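Local coordinates for protein chitinase (Chromobacterium violaceum, PDB 4TXG) that probably hydrolyses the glycosidic bonds of chitin as a family 18 glycoside hydrolase, and is thought to bind this polysaccharide, at residues Ser176-Trp180 with Ser181-His185. Numbering follows the deposited sequence.
Sequences SDIPW and SKLTH. With CS (cesium ion), chain N.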
# COMPACT_ATOMS: atom_id res chain seq x y z
N SER A 176 17.68 5.59 -16.54
CA SER A 176 18.68 6.64 -16.45
C SER A 176 18.10 8.01 -16.10
O SER A 176 18.84 8.93 -15.78
CB SER A 176 19.45 6.73 -17.78
OG SER A 176 18.56 6.84 -18.87
N ASP A 177 16.77 8.14 -16.15
CA ASP A 177 16.09 9.40 -15.81
C ASP A 177 15.68 9.48 -14.34
O ASP A 177 15.24 10.53 -13.86
CB ASP A 177 14.84 9.58 -16.68
CG ASP A 177 15.17 9.69 -18.16
OD1 ASP A 177 16.12 10.43 -18.49
OD2 ASP A 177 14.51 9.02 -18.99
N ILE A 178 15.81 8.36 -13.64
CA ILE A 178 15.47 8.27 -12.22
C ILE A 178 16.40 9.15 -11.38
O ILE A 178 17.61 9.20 -11.64
CB ILE A 178 15.57 6.80 -11.75
CG1 ILE A 178 14.50 5.93 -12.42
CG2 ILE A 178 15.47 6.69 -10.23
CD1 ILE A 178 14.65 4.44 -12.11
N PRO A 179 15.85 9.87 -10.39
CA PRO A 179 16.69 10.63 -9.46
C PRO A 179 17.33 9.73 -8.40
O PRO A 179 16.93 9.73 -7.23
CB PRO A 179 15.70 11.61 -8.81
CG PRO A 179 14.39 10.88 -8.85
CD PRO A 179 14.41 10.12 -10.16
N TRP A 180 18.31 8.95 -8.82
CA TRP A 180 18.95 7.97 -7.96
C TRP A 180 19.50 8.54 -6.65
O TRP A 180 19.50 7.86 -5.62
CB TRP A 180 20.08 7.27 -8.72
CG TRP A 180 19.59 6.31 -9.76
CD1 TRP A 180 19.27 6.59 -11.06
CD2 TRP A 180 19.38 4.90 -9.58
NE1 TRP A 180 18.88 5.44 -11.70
CE2 TRP A 180 18.92 4.39 -10.82
CE3 TRP A 180 19.52 4.03 -8.50
CZ2 TRP A 180 18.61 3.05 -11.00
CZ3 TRP A 180 19.22 2.68 -8.69
CH2 TRP A 180 18.77 2.21 -9.93
N SER A 181 19.97 9.79 -6.69
CA SER A 181 20.60 10.39 -5.51
C SER A 181 19.58 10.90 -4.49
O SER A 181 19.96 11.42 -3.44
CB SER A 181 21.52 11.54 -5.91
OG SER A 181 20.77 12.64 -6.39
N LYS A 182 18.29 10.75 -4.80
CA LYS A 182 17.25 11.31 -3.94
C LYS A 182 16.21 10.27 -3.51
O LYS A 182 15.21 10.62 -2.89
CB LYS A 182 16.54 12.46 -4.66
CG LYS A 182 17.51 13.54 -5.17
CD LYS A 182 16.78 14.74 -5.74
CE LYS A 182 17.75 15.75 -6.33
NZ LYS A 182 18.82 16.13 -5.37
N LEU A 183 16.47 9.00 -3.82
CA LEU A 183 15.56 7.90 -3.47
C LEU A 183 16.20 6.88 -2.53
O LEU A 183 17.42 6.86 -2.35
CB LEU A 183 15.11 7.16 -4.74
CG LEU A 183 14.38 7.88 -5.86
CD1 LEU A 183 14.09 6.92 -6.98
CD2 LEU A 183 13.09 8.47 -5.34
N THR A 184 15.38 6.02 -1.93
CA THR A 184 15.93 4.91 -1.16
C THR A 184 15.60 3.55 -1.79
O THR A 184 16.37 2.59 -1.66
CB THR A 184 15.44 4.92 0.30
OG1 THR A 184 14.01 4.76 0.34
CG2 THR A 184 15.84 6.23 0.99
N HIS A 185 14.44 3.48 -2.45
CA HIS A 185 13.96 2.25 -3.08
C HIS A 185 13.30 2.55 -4.42
O HIS A 185 12.63 3.56 -4.59
CB HIS A 185 12.93 1.52 -2.20
CG HIS A 185 13.43 1.11 -0.86
ND1 HIS A 185 13.66 2.02 0.16
CD2 HIS A 185 13.71 -0.11 -0.34
CE1 HIS A 185 14.09 1.37 1.23
NE2 HIS A 185 14.12 0.08 0.96
CS CS N . 19.62 11.07 -13.45
O HOH W 1 21.53 10.12 -15.73
O HOH W 2 21.90 9.65 -12.21
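The chi1 of Ile-178 (-66°) sets CG1 opposite the carbonyl carbon and leaves CG2 trans to the amide nitrogen, where it meets CD1 of Leu-183, itself trans to CA (chi2 179°); the two side chains cross at about a right angle, with Ile-178 CG2 3.5 Å from Leu-183 CD1. The same methyl of Ile-178 lies 3.8 Å above one face of the Trp-180 indole, displaced toward its rim. Leu-183 also flanks Pro-179: its CG sits 3.4 Å from Pro-179 O and 4.2 Å from CG of the pyrrolidine ring.

The backbone makes this proximity possible by folding twice in succession. Pro-179 is the centre of an inverse gamma turn, closed by a weak bond from Trp-180 N to Ile-178 O. A type I beta turn with Trp-180 and Ser-181 at its corners follows, in which Lys-182 N donates to Pro-179 O over 3.0 Å, from 47° out of the carbonyl plane. Asn-150 ND2 bonds to the carbonyls of Trp-180 and Leu-183, and Trp-180 NE1 is held by Ala-175 O. Beyond the turns, the chain enters barrel strand 185-193, while Tyr-239 stacks on the indole.

Ile-178 O faces a cesium ion at 3.3 Å, which Ser-176 O and two waters also coordinate. The chemistry thus divides: neutral carbonyls and water coordinate a large monovalent cation, with the long distances expected of cesium, whereas apolar branches pack Ile-178 and Leu-183 against strand 155-161.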